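Alcohol dehydrogenase IV (Corynebacterium glutamicum, PDB 3IV7) probably reduces maleylacetate with a nicotinamide cofactor, as a member of the iron-containing alcohol dehydrogenase family. Local coordinates at residues 268-273 against 335-340; 167-172 against 256-261; 116-121 against 151-156. All coordinates share one frame; numbering follows the deposited sequence.

Contact 1 of 3, residues 268-273 against 335-340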
# COMPACT_ATOMS: atom_id res chain seq x y z
N LEU A 268 -12.95 12.67 16.95
CA LEU A 268 -11.55 13.08 17.10
C LEU A 268 -11.32 13.70 18.47
O LEU A 268 -10.40 13.28 19.21
CB LEU A 268 -11.14 14.04 16.03
CG LEU A 268 -9.69 14.50 16.10
CD1 LEU A 268 -8.72 13.28 16.10
CD2 LEU A 268 -9.41 15.43 14.95
N ALA A 269 -12.14 14.69 18.82
CA ALA A 269 -12.04 15.36 20.12
C ALA A 269 -12.11 14.37 21.26
O ALA A 269 -11.35 14.47 22.22
CB ALA A 269 -13.15 16.40 20.27
N PHE A 270 -13.01 13.41 21.13
CA PHE A 270 -13.27 12.40 22.16
C PHE A 270 -12.08 11.45 22.38
O PHE A 270 -11.69 11.21 23.51
CB PHE A 270 -14.51 11.57 21.74
CG PHE A 270 -14.89 10.47 22.71
CD1 PHE A 270 -15.69 10.74 23.80
CD2 PHE A 270 -14.53 9.16 22.46
CE1 PHE A 270 -16.06 9.72 24.68
CE2 PHE A 270 -14.91 8.12 23.33
CZ PHE A 270 -15.67 8.41 24.43
N ASN A 271 -11.53 10.91 21.28
CA ASN A 271 -10.44 9.89 21.35
C ASN A 271 -9.00 10.42 21.41
O ASN A 271 -8.09 9.68 21.81
CB ASN A 271 -10.52 8.96 20.16
CG ASN A 271 -11.43 7.81 20.39
OD1 ASN A 271 -11.82 7.53 21.53
ND2 ASN A 271 -11.73 7.08 19.33
N ALA A 272 -8.79 11.65 20.96
CA ALA A 272 -7.43 12.18 20.74
C ALA A 272 -6.52 12.02 21.93
O ALA A 272 -5.45 11.47 21.81
CB ALA A 272 -7.48 13.63 20.32
N GLY A 273 -6.97 12.51 23.08
CA GLY A 273 -6.15 12.47 24.32
C GLY A 273 -5.69 11.07 24.72
O GLY A 273 -4.65 10.92 25.36
N ARG A 335 -10.45 5.72 24.10
CA ARG A 335 -11.16 6.14 25.33
C ARG A 335 -12.31 5.17 25.57
O ARG A 335 -13.06 4.89 24.65
CB ARG A 335 -11.71 7.56 25.13
CG ARG A 335 -12.33 8.25 26.37
CD ARG A 335 -12.57 9.69 26.02
NE ARG A 335 -13.08 10.49 27.11
CZ ARG A 335 -13.34 11.79 27.01
NH1 ARG A 335 -13.16 12.43 25.85
NH2 ARG A 335 -13.80 12.47 28.06
N PRO A 336 -12.44 4.64 26.80
CA PRO A 336 -13.54 3.68 27.01
C PRO A 336 -14.92 4.34 26.80
O PRO A 336 -15.17 5.40 27.34
CB PRO A 336 -13.36 3.24 28.47
CG PRO A 336 -12.20 4.08 29.03
CD PRO A 336 -11.93 5.17 28.07
N VAL A 337 -15.77 3.70 26.03
CA VAL A 337 -17.03 4.27 25.67
C VAL A 337 -18.13 3.78 26.60
O VAL A 337 -18.32 2.58 26.76
CB VAL A 337 -17.39 3.91 24.25
CG1 VAL A 337 -18.74 4.54 23.86
CG2 VAL A 337 -16.27 4.39 23.29
N THR A 338 -18.84 4.72 27.21
CA THR A 338 -19.96 4.39 28.07
C THR A 338 -21.26 4.91 27.47
O THR A 338 -21.26 5.64 26.46
CB THR A 338 -19.79 4.99 29.47
OG1 THR A 338 -19.74 6.42 29.37
CG2 THR A 338 -18.50 4.49 30.10
N ARG A 339 -22.36 4.49 28.06
CA ARG A 339 -23.64 4.95 27.63
C ARG A 339 -23.72 6.48 27.83
O ARG A 339 -24.16 7.18 26.93
CB ARG A 339 -24.74 4.23 28.39
CG ARG A 339 -26.11 4.72 28.08
CD ARG A 339 -27.17 3.82 28.71
NE ARG A 339 -27.36 2.59 27.95
CZ ARG A 339 -28.02 2.51 26.79
NH1 ARG A 339 -28.53 3.61 26.19
NH2 ARG A 339 -28.15 1.33 26.19
N GLU A 340 -23.17 6.98 28.94
CA GLU A 340 -23.20 8.43 29.22
C GLU A 340 -22.31 9.24 28.26
O GLU A 340 -22.75 10.24 27.70
CB GLU A 340 -22.78 8.77 30.67
CG GLU A 340 -23.66 8.19 31.75
CD GLU A 340 -23.38 6.72 32.03
OE1 GLU A 340 -22.54 6.12 31.31
OE2 GLU A 340 -23.99 6.17 32.96

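Contact 2 of 3, residues 167-172 against 256-261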
# COMPACT_ATOMS: atom_id res chain seq x y z
N SER A 167 -19.11 17.98 -2.30
CA SER A 167 -17.69 17.71 -2.44
C SER A 167 -17.01 17.80 -1.07
O SER A 167 -16.17 16.95 -0.72
CB SER A 167 -17.03 18.74 -3.40
OG SER A 167 -17.56 18.69 -4.72
N VAL A 168 -17.35 18.85 -0.32
CA VAL A 168 -16.79 19.04 1.02
C VAL A 168 -17.27 17.93 1.99
O VAL A 168 -16.47 17.30 2.67
CB VAL A 168 -17.15 20.45 1.57
CG1 VAL A 168 -16.79 20.58 3.03
CG2 VAL A 168 -16.44 21.51 0.77
N ALA A 169 -18.57 17.67 2.04
CA ALA A 169 -19.09 16.66 2.94
C ALA A 169 -18.52 15.31 2.60
O ALA A 169 -18.08 14.58 3.50
CB ALA A 169 -20.61 16.63 2.92
N SER A 170 -18.49 14.97 1.30
CA SER A 170 -17.94 13.68 0.87
C SER A 170 -16.45 13.62 1.14
O SER A 170 -15.93 12.57 1.53
CB SER A 170 -18.22 13.39 -0.62
OG SER A 170 -17.69 12.11 -0.99
N GLY A 171 -15.75 14.72 0.92
CA GLY A 171 -14.29 14.75 1.24
C GLY A 171 -14.01 14.49 2.72
O GLY A 171 -13.04 13.82 3.09
N LEU A 172 -14.88 15.01 3.57
CA LEU A 172 -14.72 14.82 5.01
C LEU A 172 -15.10 13.40 5.40
O LEU A 172 -14.61 12.88 6.40
CB LEU A 172 -15.53 15.86 5.78
CG LEU A 172 -14.98 17.30 5.64
CD1 LEU A 172 -15.97 18.31 6.20
CD2 LEU A 172 -13.63 17.45 6.32
N HIS A 256 -25.68 10.50 4.36
CA HIS A 256 -24.42 9.84 4.57
C HIS A 256 -23.20 10.79 4.72
O HIS A 256 -22.59 10.80 5.75
CB HIS A 256 -24.17 8.82 3.46
CG HIS A 256 -22.85 8.14 3.55
ND1 HIS A 256 -22.67 6.96 4.23
CD2 HIS A 256 -21.63 8.50 3.08
CE1 HIS A 256 -21.40 6.59 4.14
NE2 HIS A 256 -20.75 7.50 3.44
N ALA A 257 -22.86 11.55 3.68
CA ALA A 257 -21.64 12.38 3.70
C ALA A 257 -21.68 13.43 4.83
O ALA A 257 -20.71 13.60 5.57
CB ALA A 257 -21.43 13.07 2.30
N GLN A 258 -22.82 14.10 4.97
CA GLN A 258 -23.01 15.10 6.02
C GLN A 258 -22.88 14.50 7.44
O GLN A 258 -22.39 15.17 8.34
CB GLN A 258 -24.37 15.78 5.90
CG GLN A 258 -24.49 16.76 4.74
CD GLN A 258 -24.62 16.08 3.39
OE1 GLN A 258 -24.86 14.85 3.30
NE2 GLN A 258 -24.43 16.84 2.33
N THR A 259 -23.35 13.28 7.63
CA THR A 259 -23.29 12.66 8.94
C THR A 259 -21.83 12.37 9.28
O THR A 259 -21.36 12.69 10.37
CB THR A 259 -24.12 11.36 8.99
OG1 THR A 259 -25.52 11.68 8.85
CG2 THR A 259 -23.91 10.64 10.30
N HIS A 260 -21.12 11.79 8.33
CA HIS A 260 -19.70 11.54 8.51
C HIS A 260 -18.96 12.85 8.79
O HIS A 260 -18.20 12.94 9.74
CB HIS A 260 -19.11 10.86 7.29
CG HIS A 260 -19.33 9.39 7.27
ND1 HIS A 260 -18.45 8.51 7.85
CD2 HIS A 260 -20.37 8.65 6.81
CE1 HIS A 260 -18.91 7.28 7.70
NE2 HIS A 260 -20.08 7.33 7.09
N ALA A 261 -19.26 13.89 8.00
CA ALA A 261 -18.61 15.17 8.15
C ALA A 261 -18.85 15.75 9.52
O ALA A 261 -17.91 16.22 10.17
CB ALA A 261 -19.07 16.16 7.07

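Contact 3 of 3, residues 116-121 against 151-156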
# COMPACT_ATOMS: atom_id res chain seq x y z
N VAL A 116 -14.91 -2.79 -12.68
CA VAL A 116 -14.06 -1.63 -12.91
C VAL A 116 -14.86 -0.43 -12.34
O VAL A 116 -15.96 -0.17 -12.77
CB VAL A 116 -13.74 -1.41 -14.41
CG1 VAL A 116 -12.96 -0.11 -14.60
CG2 VAL A 116 -12.97 -2.61 -15.00
N ALA A 117 -14.32 0.24 -11.32
CA ALA A 117 -15.01 1.36 -10.70
C ALA A 117 -14.48 2.64 -11.18
O ALA A 117 -13.28 2.83 -11.21
CB ALA A 117 -14.91 1.31 -9.14
N ILE A 118 -15.41 3.55 -11.55
CA ILE A 118 -15.09 4.88 -12.05
C ILE A 118 -15.82 5.91 -11.13
O ILE A 118 -16.98 6.31 -11.41
CB ILE A 118 -15.52 5.03 -13.53
CG1 ILE A 118 -14.96 3.88 -14.37
CG2 ILE A 118 -15.08 6.37 -14.09
CD1 ILE A 118 -15.14 4.04 -15.86
N PRO A 119 -15.19 6.27 -10.00
CA PRO A 119 -15.89 7.04 -8.96
C PRO A 119 -16.03 8.51 -9.24
O PRO A 119 -15.18 9.12 -9.90
CB PRO A 119 -15.02 6.83 -7.73
CG PRO A 119 -14.07 5.68 -8.11
CD PRO A 119 -13.88 5.81 -9.55
N THR A 120 -17.09 9.10 -8.70
CA THR A 120 -17.36 10.53 -8.91
C THR A 120 -17.51 11.29 -7.57
O THR A 120 -17.86 12.44 -7.57
CB THR A 120 -18.60 10.70 -9.70
OG1 THR A 120 -19.68 10.02 -9.02
CG2 THR A 120 -18.41 10.10 -11.12
N THR A 121 -17.31 10.61 -6.45
CA THR A 121 -17.32 11.25 -5.16
C THR A 121 -16.09 10.79 -4.34
O THR A 121 -15.21 10.15 -4.88
CB THR A 121 -18.59 10.96 -4.40
OG1 THR A 121 -18.55 9.63 -3.92
CG2 THR A 121 -19.91 11.21 -5.29
N THR A 151 -10.19 -2.91 -10.64
CA THR A 151 -9.58 -1.72 -11.18
C THR A 151 -10.38 -0.48 -10.81
O THR A 151 -11.64 -0.49 -10.84
CB THR A 151 -9.48 -1.80 -12.69
OG1 THR A 151 -8.71 -2.96 -13.05
CG2 THR A 151 -8.84 -0.53 -13.27
N VAL A 152 -9.66 0.60 -10.51
CA VAL A 152 -10.29 1.87 -10.25
C VAL A 152 -9.75 2.90 -11.22
O VAL A 152 -8.54 3.06 -11.35
CB VAL A 152 -10.05 2.35 -8.79
CG1 VAL A 152 -10.80 3.69 -8.53
CG2 VAL A 152 -10.49 1.27 -7.81
N ILE A 153 -10.66 3.57 -11.93
CA ILE A 153 -10.29 4.68 -12.85
C ILE A 153 -10.71 6.01 -12.24
O ILE A 153 -11.89 6.25 -11.98
CB ILE A 153 -10.91 4.48 -14.21
CG1 ILE A 153 -10.40 3.17 -14.82
CG2 ILE A 153 -10.62 5.74 -15.15
CD1 ILE A 153 -11.17 2.70 -16.11
N TYR A 154 -9.71 6.82 -11.91
CA TYR A 154 -9.92 8.14 -11.32
C TYR A 154 -9.67 9.24 -12.35
O TYR A 154 -8.53 9.46 -12.79
CB TYR A 154 -8.97 8.37 -10.12
CG TYR A 154 -9.37 7.68 -8.87
CD1 TYR A 154 -10.63 7.92 -8.29
CD2 TYR A 154 -8.48 6.86 -8.19
CE1 TYR A 154 -10.98 7.33 -7.14
CE2 TYR A 154 -8.84 6.26 -7.01
CZ TYR A 154 -10.08 6.51 -6.48
OH TYR A 154 -10.44 5.93 -5.30
N ASP A 155 -10.75 9.94 -12.70
CA ASP A 155 -10.71 11.03 -13.68
C ASP A 155 -11.41 12.23 -13.06
O ASP A 155 -12.66 12.30 -13.00
CB ASP A 155 -11.40 10.57 -14.97
CG ASP A 155 -11.40 11.63 -16.07
OD1 ASP A 155 -11.08 12.81 -15.78
OD2 ASP A 155 -11.71 11.28 -17.22
N SER A 156 -10.62 13.19 -12.61
CA SER A 156 -11.16 14.35 -11.91
C SER A 156 -12.04 15.23 -12.78
O SER A 156 -12.77 16.06 -12.27
CB SER A 156 -10.02 15.18 -11.30
OG SER A 156 -9.10 15.59 -12.29
O HOH W 1 -13.13 8.77 -11.78

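Contact 1 of 3, residues 268-273 against 335-340
Arg335 lies across the ring of Phe270 along the whole length of its side chain. Arg335 CD sits over the middle of one face of Phe270, 3.7 Å from the ring centroid and 10° off the normal, the geometry of a CH-pi contact. CB approaches the rim at CE2 and CG lies near CZ. Beyond CD the Arg335 guanidinium stacks on the Phe270 ring, offset, with centres 4.6 Å apart and planes only 17° from parallel, a cation-pi arrangement. The chain is extended from CG to NE, with CG anti to the backbone N (chi1 -173°), and this carries NH1 past the ring to the backbone: NH1 donates to Phe270 O at 3.0 Å, nearly straight, in the carbonyl plane and on a lone pair. One residue is therefore met twice, at its ring and at its carbonyl. NH1 has a second acceptor in Leu358 O, which ties the guanidinium to the C-terminal tail as well.

At the other end of Arg335, the backbone N makes a weak bond to Asn271 OD1 at 3.4 Å. The amide of Asn271 is further held by Asn333, which also bonds Arg335 O. Val337 adds an apolar touch, CG2 to Phe270 CE2 at 4.0 Å, while Asn341 and Leu345 of helix 339-351 meet the same ring.

The contact joins the C-terminal part of helix 256-271 to the loop leading into helix 339-351, where Thr338 is the N-cap; it is a cation-pi stack at the partly buried periphery of the all-helical C-terminal half typical of iron-containing alcohol dehydrogenases.

Contact 2 of 3, residues 167-172 against 256-261
Leu172 points toward Ala261, and its CB makes the first contact, 3.8 Å from Ala261 CB. Next along the side chain, CG stands anti to the carbonyl carbon (chi1 -69°), and from there the CD1 branch of Leu172 lies 3.9 Å from the same Ala261 CB. Ala261 CB thus meets both the root and one tip of the leucine, and Ala304, from a loop, also touches that side chain.

One turn earlier, Ala169 carries the closest packing of side chains. Its CB faces the other helix and meets Ala257 CB at 3.7 Å, with Ala261 CB farther off at 4.5 Å. The NE2 end of Gln258 comes up to the same methyl, 3.9 Å away; the root of that side chain points away from helix 164-181, and the bend at chi2 (75°) turns the amide back to it. Ala257 CB in turn reaches the backbone, 3.6 Å from Ser170 N. No hydrogen bond joins the two segments, and the carbonyl oxygens of Ala169 and Ala257 are simply two acceptors brought near each other; just beyond, His256 NE2 makes a weak hydrogen bond with Asn173 ND2.

Methyl groups at the interface let the axes of the two short segments approach to 7.5 Å, crossing at 59°, with Ser170 CA 4.8 Å from Ala257 CA. At the border, Ser170 OG finds its partner elsewhere, in Tyr122 N.

The result is a close, alanine-lined crossing between helices 164-181 and 256-271, buried near the centre of the chain. It is helix-to-helix packing within the helical C-terminal domain characteristic of the iron-containing alcohol dehydrogenase family.

Contact 3 of 3, residues 116-121 against 151-156
Pro119 sets its CG against the Tyr154 ring, 3.6 Å from CE1, the two side chains crossing at about a right angle. The same CG meets Val152 CG1 at 3.9 Å. That methyl is anti to the backbone N and also lies over one face of the Tyr154 ring, toward its rim, so that proline, valine and tyrosine close on one another. Tyr154 OH has its hydrogen-bond partner in Glu126, a residue that also touches Pro119 and Ala117.

On the face of the sheet occupied by Val116 and Thr151, Ile153 takes the central place. Its CD1 meets Val116 CG1 at 3.7 Å, while its CB touches Ile118 CG1; the two isoleucines lie side by side and point the same way. Ser24 and Phe27 of helix 24-35 also touch Ile153.

The backbones run parallel, 25° apart in direction. Ala117 bonds on both its polar atoms, its N donating to Thr151 O and its O accepting from Ile153 N, each at 2.8 Å and nearly straight (163° and 165°). The next rung is altered, because Pro119 has no N-H to offer: its CD instead packs against Ile153 O at 3.2 Å. A water takes over there, donating to Ile153 O and Pro119 O and accepting from Asp155 N, thereby bridging the strands where they part.

Strand 115-119 bonds strand 91-96 along its other edge, and strand 151-154 is followed outward by strand 7-20. The pair belongs to the parallel, helix-covered sheet of the N-terminal Rossmann-like domain, the dinucleotide-binding fold of this family.

Contacts 2 and 3 are buried, whereas contact 1 is partly buried, about 23 Å from the chain centre. Contacts 1 and 2 draw on the same helix, 256-271: its first turns pack mainly through alanine methyls in contact 2, without a hydrogen bond between the segments, while its far end engages a charged side chain in contact 1, their centres 21 Å apart. Contact 3 belongs to the N-terminal sheet and combines backbone hydrogen bonds and a bridging water with apolar packing on both faces. It touches contact 2, where Thr121 CB packs on Ser170 OG at 3.7 Å, so the loop leaving strand 115-119 meets helix 164-181. Contacts 1 and 3 lie on opposite sides of the chain centre.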